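Long-range contacts in DNMT2 (Spodoptera frugiperda, PDB 4H0N), which methylates cytosine 38 in the anticodon loop of tRNA(Asp) and also has DNA (cytosine-5)-methyltransferase activity, with S-adenosyl-L-methionine as the probable methyl donor: residues V112-V120 with I324-F332; K212-F220 with A236-T244. The protein carries 3 engineered substitutions. One frame throughout, in Å; residues are numbered along the deposited sequence.

Interaction 1 of 2, residues V112-V120 with I324-F332; sequences VDYILMENV and ISELLKILF
Leu116 reaches from the strand into a hollow on the helix formed by Ile324, Leu327, Leu328 and Leu331, and here the packing is tight. Its CG lies trans to the amide nitrogen (chi1 -173°), which spreads the two methyls over the helix: CD1 meets Leu327 CB at 3.8 Å and Leu328 CD2 at 3.9 Å, while CD2 turns to Ile324 CG2 at 4.1 Å. Leu331 closes the hollow with CD2, which also rests on Ile115 O. Branched aliphatic residues suit this buried surface because they fill it without a polar group to satisfy.

One end of the contact is aromatic. The rings of Tyr114 and Phe332 stack face to face, centroids 4.3 Å apart and planes tilted by 26°, and His4 packs against both. With only an alanine in place of Tyr114, that face of the Phe332 ring would probably lose its stacking partner and the ring would be freer to turn. At the other end, Glu118 OE1 approaches Ile324 CD1; its OE2 makes a weak, long ion pair with Arg161.

The solvent side differs: Lys329 NZ and Glu326 OE2, 3.4 Å apart, form a salt bridge whose hydrogen bond is weak, on the helix and away from the strand.

Strand 114-119 and helix 324-332 run nearly antiparallel, at 153° with axes 9.6 Å apart. The helix, near the chain's end, lies against the sheet beside helix 15-23. This is the helix-on-sheet layering of the Rossmann-like class I methyltransferase fold, and segment 112-120 ends in the Glu-Asn-Val sequence characteristic of C5-methyltransferases, close to the bound S-adenosyl-L-homocysteine.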
# COMPACT_ATOMS: atom_id res chain seq x y z
N VAL A 112 13.30 -16.60 -13.03
CA VAL A 112 12.85 -15.92 -11.82
C VAL A 112 13.30 -16.63 -10.53
O VAL A 112 12.95 -17.77 -10.28
CB VAL A 112 11.33 -15.75 -11.81
CG1 VAL A 112 10.89 -15.08 -10.52
CG2 VAL A 112 10.90 -14.93 -13.01
N ASP A 113 14.10 -15.92 -9.73
CA ASP A 113 14.67 -16.48 -8.50
C ASP A 113 14.00 -15.96 -7.23
O ASP A 113 13.85 -16.70 -6.26
CB ASP A 113 16.17 -16.18 -8.43
CG ASP A 113 17.00 -17.14 -9.27
OD1 ASP A 113 16.61 -18.32 -9.39
OD2 ASP A 113 18.04 -16.72 -9.81
N TYR A 114 13.62 -14.70 -7.24
CA TYR A 114 13.05 -14.09 -6.05
C TYR A 114 11.69 -13.48 -6.34
O TYR A 114 11.52 -12.76 -7.31
CB TYR A 114 13.99 -13.01 -5.52
CG TYR A 114 15.44 -13.43 -5.43
CD1 TYR A 114 16.32 -13.21 -6.49
CD2 TYR A 114 15.94 -14.04 -4.28
CE1 TYR A 114 17.65 -13.59 -6.40
CE2 TYR A 114 17.27 -14.42 -4.19
CZ TYR A 114 18.12 -14.19 -5.25
OH TYR A 114 19.44 -14.57 -5.17
N ILE A 115 10.72 -13.78 -5.49
CA ILE A 115 9.39 -13.21 -5.62
C ILE A 115 9.00 -12.56 -4.31
O ILE A 115 9.16 -13.17 -3.25
CB ILE A 115 8.35 -14.29 -5.97
CG1 ILE A 115 8.67 -14.95 -7.31
CG2 ILE A 115 6.96 -13.70 -6.02
CD1 ILE A 115 7.72 -16.07 -7.68
N LEU A 116 8.50 -11.33 -4.37
CA LEU A 116 7.88 -10.69 -3.21
C LEU A 116 6.49 -10.21 -3.58
O LEU A 116 6.33 -9.43 -4.52
CB LEU A 116 8.72 -9.52 -2.69
CG LEU A 116 8.26 -8.88 -1.37
CD1 LEU A 116 9.47 -8.35 -0.62
CD2 LEU A 116 7.24 -7.76 -1.58
N MET A 117 5.49 -10.66 -2.83
CA MET A 117 4.12 -10.21 -3.07
C MET A 117 3.48 -9.61 -1.83
O MET A 117 3.56 -10.17 -0.74
CB MET A 117 3.26 -11.37 -3.57
CG MET A 117 1.77 -11.06 -3.62
SD MET A 117 0.74 -12.54 -3.63
CE MET A 117 1.56 -13.53 -2.39
N GLU A 118 2.85 -8.45 -2.00
CA GLU A 118 1.95 -7.89 -0.99
C GLU A 118 0.50 -8.25 -1.33
O GLU A 118 0.14 -8.37 -2.50
CB GLU A 118 2.10 -6.37 -0.89
CG GLU A 118 1.18 -5.74 0.14
CD GLU A 118 1.08 -4.23 0.02
OE1 GLU A 118 2.13 -3.56 0.07
OE2 GLU A 118 -0.05 -3.72 -0.12
N ASN A 119 -0.34 -8.42 -0.32
CA ASN A 119 -1.73 -8.76 -0.54
C ASN A 119 -2.61 -8.22 0.57
O ASN A 119 -2.11 -7.62 1.52
CB ASN A 119 -1.88 -10.27 -0.68
CG ASN A 119 -2.76 -10.67 -1.85
OD1 ASN A 119 -3.93 -10.29 -1.91
ND2 ASN A 119 -2.19 -11.41 -2.79
N VAL A 120 -3.92 -8.42 0.47
CA VAL A 120 -4.83 -7.91 1.49
C VAL A 120 -4.82 -8.82 2.70
O VAL A 120 -4.44 -9.99 2.61
CB VAL A 120 -6.29 -7.80 0.99
CG1 VAL A 120 -6.42 -6.69 -0.04
CG2 VAL A 120 -6.78 -9.13 0.43
N ILE A 324 8.37 -3.00 2.94
CA ILE A 324 8.83 -3.80 1.80
C ILE A 324 10.35 -3.81 1.70
O ILE A 324 10.96 -4.83 1.39
CB ILE A 324 8.20 -3.31 0.48
CG1 ILE A 324 6.70 -3.55 0.51
CG2 ILE A 324 8.81 -4.03 -0.71
CD1 ILE A 324 6.04 -3.14 -0.74
N SER A 325 10.95 -2.66 1.97
CA SER A 325 12.39 -2.54 2.00
C SER A 325 12.97 -3.52 3.02
O SER A 325 13.97 -4.20 2.76
CB SER A 325 12.79 -1.11 2.34
OG SER A 325 14.19 -0.91 2.18
N GLU A 326 12.32 -3.62 4.18
CA GLU A 326 12.76 -4.56 5.21
C GLU A 326 12.59 -6.03 4.81
O GLU A 326 13.41 -6.87 5.18
CB GLU A 326 12.06 -4.28 6.54
CG GLU A 326 12.50 -2.97 7.18
CD GLU A 326 14.00 -2.90 7.40
OE1 GLU A 326 14.58 -3.85 7.98
OE2 GLU A 326 14.62 -1.89 6.99
N LEU A 327 11.54 -6.34 4.06
CA LEU A 327 11.31 -7.71 3.59
C LEU A 327 12.28 -8.05 2.46
O LEU A 327 12.76 -9.18 2.37
CB LEU A 327 9.87 -7.90 3.12
CG LEU A 327 8.76 -7.88 4.18
CD1 LEU A 327 7.40 -7.84 3.52
CD2 LEU A 327 8.87 -9.09 5.09
N LEU A 328 12.56 -7.06 1.61
CA LEU A 328 13.55 -7.23 0.55
C LEU A 328 14.92 -7.58 1.12
O LEU A 328 15.62 -8.44 0.58
CB LEU A 328 13.64 -5.98 -0.33
CG LEU A 328 12.53 -5.77 -1.35
CD1 LEU A 328 12.63 -4.40 -1.99
CD2 LEU A 328 12.57 -6.85 -2.41
N LYS A 329 15.31 -6.93 2.22
CA LYS A 329 16.56 -7.28 2.91
C LYS A 329 16.54 -8.73 3.36
O LYS A 329 17.53 -9.45 3.19
CB LYS A 329 16.80 -6.37 4.11
CG LYS A 329 17.08 -4.93 3.74
CD LYS A 329 17.16 -4.04 4.97
CE LYS A 329 17.02 -2.59 4.59
NZ LYS A 329 17.68 -1.69 5.57
N ILE A 330 15.42 -9.16 3.93
CA ILE A 330 15.29 -10.52 4.40
C ILE A 330 15.30 -11.52 3.24
O ILE A 330 16.01 -12.53 3.28
CB ILE A 330 14.01 -10.68 5.24
CG1 ILE A 330 14.18 -9.99 6.59
CG2 ILE A 330 13.65 -12.14 5.44
CD1 ILE A 330 12.94 -9.97 7.43
N LEU A 331 14.53 -11.22 2.20
CA LEU A 331 14.41 -12.09 1.04
C LEU A 331 15.74 -12.36 0.35
O LEU A 331 15.95 -13.43 -0.22
CB LEU A 331 13.41 -11.49 0.04
CG LEU A 331 13.16 -12.25 -1.27
CD1 LEU A 331 12.74 -13.69 -1.00
CD2 LEU A 331 12.13 -11.54 -2.13
N PHE A 332 16.65 -11.39 0.39
CA PHE A 332 17.90 -11.48 -0.35
C PHE A 332 19.12 -11.80 0.51
O PHE A 332 20.24 -11.89 0.01
CB PHE A 332 18.14 -10.19 -1.15
CG PHE A 332 17.23 -10.04 -2.34
CD1 PHE A 332 17.71 -10.26 -3.62
CD2 PHE A 332 15.90 -9.70 -2.17
CE1 PHE A 332 16.87 -10.14 -4.72
CE2 PHE A 332 15.06 -9.57 -3.27
CZ PHE A 332 15.55 -9.79 -4.54

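Interaction 2 of 2, residues K212-F220 with A236-T244; sequences KMLRCAKVF and AYTHYADGT
A water molecule joins Val219 to Gly243: it donates to Val219 O at 2.7 Å and accepts from Gly243 N at 3.3 Å. This bridge matters because no direct hydrogen bond links the two segments. Gly243 has a positive phi of 86°, a conformation that favours glycine, and this turns the chain where its amide meets the water. Beside it, the carboxylate of Asp242, its CG trans to the backbone nitrogen (chi1 178°), lies across the side chain of Val219. This rim is exposed, and Asp242 is poorly ordered, which makes the details of its approach doubtful.

The buried part centres on Ala241, whose methyl points into segment 212-220. It meets Met213 SD, 3.8 Å from Ala241 CB, and the side chain of Cys216, and it lies against the CE1-CZ side of the Phe220 ring. Ala241 O lies at the edge of that ring, near its plane. A small methyl fits between these three side chains, though Ala241 is poorly ordered and its exact distances are uncertain. Met213, bent at chi2 (-56°), carries its flexible thioether past Ala241 toward the backbone of His239 and Tyr240, where the exact position of CE is doubtful. Cys216 O sits over the centre of the Phe220 ring, 4.1 Å above its plane, and so covers one face from within its own segment.

Farther along, Thr238 OG1 donates to Tyr237 O on a lone pair, at 2.6 Å, and also bonds Lys309.

Segment 212-220 starts in the short, weakly bonded helix 211-214, passes through a type I turn from Leu214 to Ala217 and is backed by helices 271-278 and 253-262, Ala217 packing on Phe273 and Phe277. Segment 236-244 belongs to the connection between the short parallel strands 222-223 and 247-248, and Phe220 touches Ile247 of the latter.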
# COMPACT_ATOMS: atom_id res chain seq x y z
N LYS A 212 -20.62 18.88 5.45
CA LYS A 212 -21.37 17.66 5.20
C LYS A 212 -20.68 16.48 5.88
O LYS A 212 -21.33 15.63 6.49
CB LYS A 212 -21.52 17.41 3.69
CG LYS A 212 -20.37 17.96 2.86
CD LYS A 212 -19.91 16.97 1.80
CE LYS A 212 -18.40 16.75 1.85
NZ LYS A 212 -17.95 15.50 1.14
N MET A 213 -19.35 16.46 5.80
CA MET A 213 -18.53 15.46 6.48
C MET A 213 -18.58 15.59 7.99
O MET A 213 -18.62 14.59 8.71
CB MET A 213 -17.08 15.60 6.03
CG MET A 213 -16.79 14.99 4.70
SD MET A 213 -17.26 13.25 4.71
CE MET A 213 -17.17 12.90 2.98
N LEU A 214 -18.56 16.83 8.47
CA LEU A 214 -18.56 17.11 9.90
C LEU A 214 -19.84 16.62 10.57
O LEU A 214 -19.91 16.53 11.79
CB LEU A 214 -18.37 18.60 10.16
CG LEU A 214 -17.00 19.19 9.82
CD1 LEU A 214 -16.94 20.65 10.18
CD2 LEU A 214 -15.91 18.43 10.55
N ARG A 215 -20.85 16.29 9.76
CA ARG A 215 -22.06 15.66 10.29
C ARG A 215 -21.75 14.26 10.82
O ARG A 215 -22.39 13.78 11.75
CB ARG A 215 -23.17 15.59 9.24
CG ARG A 215 -23.77 16.94 8.84
CD ARG A 215 -25.10 16.78 8.10
NE ARG A 215 -26.25 16.88 8.99
CZ ARG A 215 -27.16 15.93 9.17
NH1 ARG A 215 -27.06 14.78 8.52
NH2 ARG A 215 -28.17 16.12 10.01
N CYS A 216 -20.75 13.61 10.22
CA CYS A 216 -20.37 12.26 10.62
C CYS A 216 -19.23 12.25 11.64
O CYS A 216 -18.48 11.28 11.75
CB CYS A 216 -19.92 11.45 9.40
SG CYS A 216 -21.05 11.46 8.01
N ALA A 217 -19.11 13.34 12.40
CA ALA A 217 -18.00 13.51 13.33
C ALA A 217 -17.85 12.39 14.36
O ALA A 217 -16.76 12.16 14.87
CB ALA A 217 -18.09 14.86 14.02
N LYS A 218 -18.94 11.69 14.65
CA LYS A 218 -18.93 10.70 15.72
C LYS A 218 -18.02 9.50 15.45
O LYS A 218 -17.61 8.80 16.39
CB LYS A 218 -20.35 10.22 16.04
CG LYS A 218 -20.97 10.90 17.25
CD LYS A 218 -19.98 10.98 18.41
CE LYS A 218 -20.67 10.88 19.77
NZ LYS A 218 -19.94 11.63 20.84
N VAL A 219 -17.69 9.26 14.19
CA VAL A 219 -16.90 8.08 13.83
C VAL A 219 -15.54 8.42 13.24
O VAL A 219 -14.88 7.58 12.64
CB VAL A 219 -17.65 7.18 12.84
CG1 VAL A 219 -18.85 6.54 13.51
CG2 VAL A 219 -18.07 7.99 11.62
N PHE A 220 -15.13 9.67 13.41
CA PHE A 220 -13.81 10.11 13.00
C PHE A 220 -12.78 9.58 13.97
O PHE A 220 -13.04 9.49 15.17
CB PHE A 220 -13.74 11.63 12.98
CG PHE A 220 -14.27 12.25 11.73
CD1 PHE A 220 -14.11 11.63 10.50
CD2 PHE A 220 -14.93 13.47 11.77
CE1 PHE A 220 -14.60 12.21 9.34
CE2 PHE A 220 -15.43 14.05 10.62
CZ PHE A 220 -15.27 13.42 9.40
N ALA A 236 -10.89 5.63 -0.53
CA ALA A 236 -12.11 6.38 -0.25
C ALA A 236 -11.89 7.50 0.76
O ALA A 236 -12.85 8.10 1.24
CB ALA A 236 -13.21 5.44 0.22
N TYR A 237 -10.63 7.76 1.09
CA TYR A 237 -10.30 8.85 2.01
C TYR A 237 -10.75 10.17 1.40
O TYR A 237 -10.43 10.47 0.26
CB TYR A 237 -8.79 8.85 2.29
CG TYR A 237 -8.32 9.82 3.38
CD1 TYR A 237 -8.83 9.75 4.67
CD2 TYR A 237 -7.34 10.77 3.11
CE1 TYR A 237 -8.39 10.62 5.65
CE2 TYR A 237 -6.90 11.63 4.08
CZ TYR A 237 -7.42 11.56 5.35
OH TYR A 237 -6.97 12.42 6.33
N THR A 238 -11.50 10.94 2.19
CA THR A 238 -12.15 12.20 1.78
C THR A 238 -13.41 12.03 0.91
O THR A 238 -14.02 13.02 0.52
CB THR A 238 -11.20 13.25 1.12
OG1 THR A 238 -11.05 12.97 -0.28
CG2 THR A 238 -9.83 13.29 1.80
N HIS A 239 -13.78 10.79 0.61
CA HIS A 239 -15.04 10.49 -0.08
C HIS A 239 -16.12 10.30 0.97
O HIS A 239 -17.26 10.75 0.82
CB HIS A 239 -14.96 9.17 -0.85
CG HIS A 239 -14.14 9.23 -2.10
ND1 HIS A 239 -14.19 8.22 -3.05
CD2 HIS A 239 -13.26 10.14 -2.57
CE1 HIS A 239 -13.37 8.51 -4.04
NE2 HIS A 239 -12.79 9.67 -3.78
N TYR A 240 -15.75 9.57 2.02
CA TYR A 240 -16.63 9.24 3.12
C TYR A 240 -15.84 9.49 4.39
O TYR A 240 -14.62 9.63 4.35
CB TYR A 240 -17.07 7.78 3.05
CG TYR A 240 -17.61 7.41 1.69
CD1 TYR A 240 -18.87 7.82 1.29
CD2 TYR A 240 -16.84 6.67 0.80
CE1 TYR A 240 -19.37 7.49 0.04
CE2 TYR A 240 -17.33 6.33 -0.45
CZ TYR A 240 -18.59 6.74 -0.83
OH TYR A 240 -19.08 6.41 -2.08
N ALA A 241 -16.54 9.52 5.51
CA ALA A 241 -15.96 10.04 6.74
C ALA A 241 -15.27 8.95 7.54
O ALA A 241 -14.64 9.22 8.56
CB ALA A 241 -17.04 10.69 7.57
N ASP A 242 -15.39 7.72 7.07
CA ASP A 242 -15.36 6.62 8.00
C ASP A 242 -14.73 5.31 7.54
O ASP A 242 -15.20 4.66 6.61
CB ASP A 242 -16.79 6.39 8.45
CG ASP A 242 -16.91 5.25 9.38
OD1 ASP A 242 -16.58 5.44 10.57
OD2 ASP A 242 -17.32 4.16 8.92
N GLY A 243 -13.66 4.92 8.25
CA GLY A 243 -12.92 3.71 7.94
C GLY A 243 -11.87 4.00 6.89
O GLY A 243 -11.06 3.14 6.56
N THR A 244 -11.88 5.23 6.39
CA THR A 244 -11.06 5.60 5.24
C THR A 244 -9.69 6.14 5.63
O THR A 244 -8.77 6.17 4.81
CB THR A 244 -11.77 6.66 4.41
OG1 THR A 244 -11.87 7.85 5.18
CG2 THR A 244 -13.16 6.17 4.01
O HOH W 1 -13.02 6.35 11.10

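The two contacts share no secondary-structure element and lie on opposite sides of the chain's centre, with their own centres 34 Å apart and nearest atoms about 13 Å apart. Interaction 1 is core: a long strand meets the last helix of the chain, and aliphatic and aromatic side chains interlock beside the cofactor site. Interaction 2 is only partly buried: it joins largely irregular segments only 16 residues apart, using a small apolar patch, backbone atoms and a bridging water. Neither has a direct hydrogen bond across it. In sequence, interaction 2 falls in the stretch between strand 114-119 and helix 321-332, the two elements that interaction 1 packs together.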